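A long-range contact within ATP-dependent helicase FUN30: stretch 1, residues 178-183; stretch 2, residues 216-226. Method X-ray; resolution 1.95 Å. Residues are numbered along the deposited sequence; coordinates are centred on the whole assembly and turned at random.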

ATOM      1  N   ASN A 178      14.297  12.603  -5.953  1.00 26.29           N
ATOM      2  CA  ASN A 178      15.057  11.713  -6.805  1.00 25.81           C
ATOM      3  C   ASN A 178      14.220  10.509  -7.219  1.00 25.72           C
ATOM      4  O   ASN A 178      14.731   9.398  -7.345  1.00 22.09           O
ATOM      5  CB  ASN A 178      16.334  11.265  -6.105  1.00 31.50           C
ATOM      6  CG  ASN A 178      17.472  11.087  -7.062  1.00 39.98           C
ATOM      7  OD1 ASN A 178      18.193  12.039  -7.355  1.00 51.69           O
ATOM      8  ND2 ASN A 178      17.639   9.872  -7.577  1.00 46.73           N
ATOM      9  N   ASP A 179      12.914  10.708  -7.432  1.00 26.76           N
ATOM     10  CA  ASP A 179      12.041   9.650  -7.949  1.00 23.87           C
ATOM     11  C   ASP A 179      12.052   8.404  -7.064  1.00 26.60           C
ATOM     12  O   ASP A 179      11.902   7.282  -7.556  1.00 24.14           O
ATOM     13  CB  ASP A 179      12.417   9.277  -9.385  1.00 27.01           C
ATOM     14  CG  ASP A 179      11.879  10.253 -10.397  1.00 29.18           C
ATOM     15  OD1 ASP A 179      11.306  11.278  -9.989  1.00 32.21           O
ATOM     16  OD2 ASP A 179      12.029   9.993 -11.607  1.00 37.94           O
ATOM     17  N   GLU A 180      12.201   8.590  -5.749  1.00 22.29           N
ATOM     18  CA  GLU A 180      12.250   7.446  -4.844  1.00 23.39           C
ATOM     19  C   GLU A 180      10.937   6.666  -4.839  1.00 20.76           C
ATOM     20  O   GLU A 180      10.929   5.467  -4.544  1.00 23.42           O
ATOM     21  CB  GLU A 180      12.596   7.916  -3.424  1.00 24.10           C
ATOM     22  CG  GLU A 180      14.029   8.428  -3.235  1.00 24.75           C
ATOM     23  CD  GLU A 180      14.193   9.923  -3.493  1.00 31.14           C
ATOM     24  OE1 GLU A 180      13.352  10.532  -4.200  1.00 24.99           O
ATOM     25  OE2 GLU A 180      15.175  10.497  -2.969  1.00 29.53           O
ATOM     26  N   TRP A 181       9.822   7.325  -5.158  1.00 22.48           N
ATOM     27  CA  TRP A 181       8.533   6.642  -5.234  1.00 23.14           C
ATOM     28  C   TRP A 181       8.463   5.641  -6.382  1.00 23.21           C
ATOM     29  O   TRP A 181       7.588   4.769  -6.360  1.00 21.43           O
ATOM     30  CB  TRP A 181       7.407   7.663  -5.362  1.00 22.78           C
ATOM     31  CG  TRP A 181       7.665   8.725  -6.388  1.00 22.92           C
ATOM     32  CD1 TRP A 181       7.276   8.715  -7.704  1.00 21.69           C
ATOM     33  CD2 TRP A 181       8.355   9.965  -6.181  1.00 24.16           C
ATOM     34  NE1 TRP A 181       7.682   9.876  -8.326  1.00 22.93           N
ATOM     35  CE2 TRP A 181       8.359  10.653  -7.418  1.00 24.24           C
ATOM     36  CE3 TRP A 181       8.989  10.551  -5.075  1.00 21.80           C
ATOM     37  CZ2 TRP A 181       8.966  11.917  -7.576  1.00 29.47           C
ATOM     38  CZ3 TRP A 181       9.594  11.798  -5.230  1.00 25.34           C
ATOM     39  CH2 TRP A 181       9.574  12.471  -6.475  1.00 25.34           C
ATOM     40  N   MET A 182       9.353   5.741  -7.379  1.00 21.25           N
ATOM     41  CA  MET A 182       9.417   4.741  -8.444  1.00 24.27           C
ATOM     42  C   MET A 182      10.172   3.482  -8.037  1.00 24.18           C
ATOM     43  O   MET A 182      10.050   2.467  -8.730  1.00 25.22           O
ATOM     44  CB  MET A 182      10.085   5.313  -9.706  1.00 25.99           C
ATOM     45  CG  MET A 182       9.517   6.628 -10.172  1.00 24.80           C
ATOM     46  SD  MET A 182       7.773   6.458 -10.578  1.00 25.22           S
ATOM     47  CE  MET A 182       7.853   5.540 -12.119  1.00 24.92           C
ATOM     48  N   GLN A 183      10.938   3.512  -6.941  1.00 26.58           N
ATOM     49  CA  GLN A 183      11.855   2.414  -6.613  1.00 28.33           C
ATOM     50  C   GLN A 183      11.150   1.351  -5.771  1.00 25.89           C
ATOM     51  O   GLN A 183      11.287   1.276  -4.548  1.00 26.59           O
ATOM     52  CB  GLN A 183      13.091   2.944  -5.907  1.00 27.52           C
ATOM     53  CG  GLN A 183      13.957   3.830  -6.773  1.00 33.80           C
ATOM     54  CD  GLN A 183      15.149   4.351  -5.996  1.00 41.68           C
ATOM     55  OE1 GLN A 183      15.986   3.576  -5.526  1.00 49.54           O
ATOM     56  NE2 GLN A 183      15.228   5.665  -5.846  1.00 38.57           N
ATOM     57  N   ASP A 216      -1.617   7.055  -1.949  1.00 16.88           N
ATOM     58  CA  ASP A 216      -0.846   8.296  -1.898  1.00 17.42           C
ATOM     59  C   ASP A 216       0.449   8.175  -2.692  1.00 16.96           C
ATOM     60  O   ASP A 216       0.833   9.096  -3.428  1.00 20.74           O
ATOM     61  CB  ASP A 216      -0.539   8.668  -0.436  1.00 18.48           C
ATOM     62  CG  ASP A 216      -1.801   8.864   0.418  1.00 27.68           C
ATOM     63  OD1 ASP A 216      -2.891   9.113  -0.143  1.00 27.83           O
ATOM     64  OD2 ASP A 216      -1.699   8.793   1.667  1.00 25.96           O
ATOM     65  N   ILE A 217       1.154   7.056  -2.543  1.00 16.78           N
ATOM     66  CA  ILE A 217       2.407   6.899  -3.276  1.00 18.20           C
ATOM     67  C   ILE A 217       2.136   6.826  -4.768  1.00 18.86           C
ATOM     68  O   ILE A 217       2.883   7.387  -5.581  1.00 16.84           O
ATOM     69  CB  ILE A 217       3.169   5.654  -2.795  1.00 17.83           C
ATOM     70  CG1 ILE A 217       3.615   5.827  -1.344  1.00 21.44           C
ATOM     71  CG2 ILE A 217       4.373   5.418  -3.685  1.00 20.65           C
ATOM     72  CD1 ILE A 217       4.116   4.519  -0.706  1.00 16.78           C
ATOM     73  N   LEU A 218       1.079   6.107  -5.149  1.00 17.01           N
ATOM     74  CA  LEU A 218       0.769   5.932  -6.566  1.00 19.18           C
ATOM     75  C   LEU A 218       0.469   7.255  -7.240  1.00 19.06           C
ATOM     76  O   LEU A 218       0.713   7.400  -8.441  1.00 20.78           O
ATOM     77  CB  LEU A 218      -0.415   4.973  -6.738  1.00 15.95           C
ATOM     78  CG  LEU A 218      -0.151   3.485  -6.555  1.00 26.39           C
ATOM     79  CD1 LEU A 218      -1.442   2.679  -6.698  1.00 19.50           C
ATOM     80  CD2 LEU A 218       0.894   3.007  -7.559  1.00 24.81           C
ATOM     81  N   GLU A 219      -0.049   8.237  -6.495  1.00 18.38           N
ATOM     82  CA  GLU A 219      -0.326   9.528  -7.115  1.00 21.53           C
ATOM     83  C   GLU A 219       0.956  10.152  -7.664  1.00 24.84           C
ATOM     84  O   GLU A 219       0.964  10.706  -8.769  1.00 21.13           O
ATOM     85  CB  GLU A 219      -1.022  10.452  -6.113  1.00 21.32           C
ATOM     86  CG  GLU A 219      -2.446  10.005  -5.750  1.00 20.74           C
ATOM     87  CD  GLU A 219      -3.206  11.098  -4.997  1.00 31.02           C
ATOM     88  OE1 GLU A 219      -2.709  12.234  -4.968  1.00 36.09           O
ATOM     89  OE2 GLU A 219      -4.287  10.836  -4.433  1.00 29.62           O
ATOM     90  N   MET A 220       2.070  10.026  -6.931  1.00 21.46           N
ATOM     91  CA  MET A 220       3.333  10.557  -7.440  1.00 19.87           C
ATOM     92  C   MET A 220       3.881   9.703  -8.572  1.00 22.32           C
ATOM     93  O   MET A 220       4.432  10.240  -9.540  1.00 21.88           O
ATOM     94  CB  MET A 220       4.360  10.673  -6.315  1.00 26.02           C
ATOM     95  CG  MET A 220       3.958  11.652  -5.236  1.00 29.98           C
ATOM     96  SD  MET A 220       5.415  12.181  -4.313  1.00 33.38           S
ATOM     97  CE  MET A 220       6.253  13.153  -5.566  1.00 35.15           C
ATOM     98  N   VAL A 221       3.741   8.378  -8.464  1.00 19.57           N
ATOM     99  CA  VAL A 221       4.148   7.473  -9.543  1.00 19.06           C
ATOM    100  C   VAL A 221       3.442   7.839 -10.845  1.00 21.24           C
ATOM    101  O   VAL A 221       4.073   7.973 -11.903  1.00 19.61           O
ATOM    102  CB  VAL A 221       3.866   6.010  -9.143  1.00 19.06           C
ATOM    103  CG1 VAL A 221       4.070   5.050 -10.329  1.00 19.70           C
ATOM    104  CG2 VAL A 221       4.730   5.577  -7.955  1.00 19.74           C
ATOM    105  N   LEU A 222       2.113   7.992 -10.794  1.00 22.35           N
ATOM    106  CA  LEU A 222       1.367   8.220 -12.030  1.00 20.53           C
ATOM    107  C   LEU A 222       1.714   9.575 -12.638  1.00 24.94           C
ATOM    108  O   LEU A 222       1.799   9.697 -13.869  1.00 22.84           O
ATOM    109  CB  LEU A 222      -0.143   8.075 -11.777  1.00 19.63           C
ATOM    110  CG  LEU A 222      -0.561   6.659 -11.322  1.00 17.53           C
ATOM    111  CD1 LEU A 222      -2.071   6.513 -11.098  1.00 18.31           C
ATOM    112  CD2 LEU A 222      -0.064   5.595 -12.308  1.00 21.80           C
ATOM    113  N   SER A 223       1.969  10.584 -11.794  1.00 21.32           N
ATOM    114  CA  SER A 223       2.399  11.889 -12.283  1.00 22.11           C
ATOM    115  C   SER A 223       3.759  11.803 -12.959  1.00 27.62           C
ATOM    116  O   SER A 223       3.967  12.389 -14.029  1.00 24.57           O
ATOM    117  CB  SER A 223       2.436  12.893 -11.127  1.00 30.38           C
ATOM    118  OG  SER A 223       2.930  14.155 -11.555  1.00 35.26           O
ATOM    119  N   THR A 224       4.703  11.077 -12.347  1.00 22.27           N
ATOM    120  CA  THR A 224       5.988  10.854 -12.994  1.00 26.32           C
ATOM    121  C   THR A 224       5.809  10.180 -14.347  1.00 24.96           C
ATOM    122  O   THR A 224       6.519  10.501 -15.303  1.00 24.57           O
ATOM    123  CB  THR A 224       6.901  10.014 -12.093  1.00 26.53           C
ATOM    124  OG1 THR A 224       7.341  10.804 -10.985  1.00 25.23           O
ATOM    125  CG2 THR A 224       8.129   9.489 -12.858  1.00 26.87           C
ATOM    126  N   LEU A 225       4.853   9.249 -14.455  1.00 21.47           N
ATOM    127  CA  LEU A 225       4.656   8.493 -15.688  1.00 26.21           C
ATOM    128  C   LEU A 225       3.784   9.240 -16.691  1.00 26.70           C
ATOM    129  O   LEU A 225       3.522   8.712 -17.778  1.00 23.96           O
ATOM    130  CB  LEU A 225       4.038   7.118 -15.381  1.00 23.61           C
ATOM    131  CG  LEU A 225       4.896   6.075 -14.638  1.00 23.12           C
ATOM    132  CD1 LEU A 225       4.056   4.860 -14.227  1.00 18.96           C
ATOM    133  CD2 LEU A 225       6.115   5.620 -15.475  1.00 23.77           C
ATOM    134  N   ASP A 226       3.320  10.434 -16.324  1.00 23.68           N
ATOM    135  CA  ASP A 226       2.538  11.310 -17.189  1.00 31.23           C
ATOM    136  C   ASP A 226       1.182  10.700 -17.554  1.00 30.35           C
ATOM    137  O   ASP A 226       0.655  10.945 -18.643  1.00 26.95           O
ATOM    138  CB  ASP A 226       3.327  11.677 -18.455  1.00 33.30           C
ATOM    139  CG  ASP A 226       2.793  12.926 -19.134  1.00 40.61           C
ATOM    140  OD1 ASP A 226       2.256  13.805 -18.421  1.00 42.65           O
ATOM    141  OD2 ASP A 226       2.906  13.019 -20.379  1.00 47.82           O
TER
HETATM  142  O   HOH W   1       9.299  12.735 -11.387  1.00 33.76           O

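The contact sets a short 3-10 segment, residues 180-182, against one side of a helix, and two consecutive residues, Trp181 and Met182, supply nearly all of the surface that stretch 1 brings to it. Asn178 stays out of reach, but it helps hold its own loop in shape: its backbone N donates to Glu180 OE1 at 2.9 Å, and the Glu180 side chain lies out of reach of the helix.

Asp179 works at one remove. Its CA-to-CB bond points sideways, yet the carboxylate end comes nearer to the helix, stopping with OD1 4.1 Å from Thr224 OG1. A water bridges the two from one side, donating to Asp179 OD1 at 2.8 Å and hydrogen-bonded to Thr224 OG1 at 2.8 Å. The backbone of Asp179 matters too: its O accepts from Met182 N at 3.0 Å, closing the turn that carries the two main contact residues.

Trp181 is the centre of the design. Its chi1 is p, its CA-to-CB bond points toward the helix, and the buried indole meets different neighbours in different ways. At the ring edge, NE1 donates to Thr224 OG1 at 2.8 Å with an angle of 171°, a nearly linear bond that satisfies the indole's one polar hydrogen. Met220 O lies 3.5 Å from the same NE1, but the angle is poor and no hydrogen bond forms; that carbonyl instead accepts from Thr224 N at 2.9 Å within the helix. Over one face of the ring sits the Met220 side chain. Its CE is 3.4 Å from the centroid of the Trp181 six-membered ring and only 8° off the normal, a CH-pi contact, while Met220 SD lies 4.2 Å from that centroid and 18° off the normal. Methyl and sulfur thus both lie over the six-membered ring. Nearer the backbone, Trp181 CB packs on Ile217 CG2 at 4.1 Å, and Trp181 CD1 meets Val221 CG2 at 4.0 Å.

Met182 extends the apolar surface toward the end of the helix. Its CA-to-CB bond points sideways, but an all-m side chain brings its end nearer to stretch 2. SD lies 4.0 Å from Val221 CG1 and 3.8 Å from Thr224 CG2, and CE reaches Leu225 CD2 at 3.8 Å. Gln183 makes no contact.

The rule is economical: Ile217, Met220, Val221 and Thr224 recur at helical spacing to form one surface, and Thr224 serves it twice, with a hydroxyl for the indole and water and a methyl for Met182.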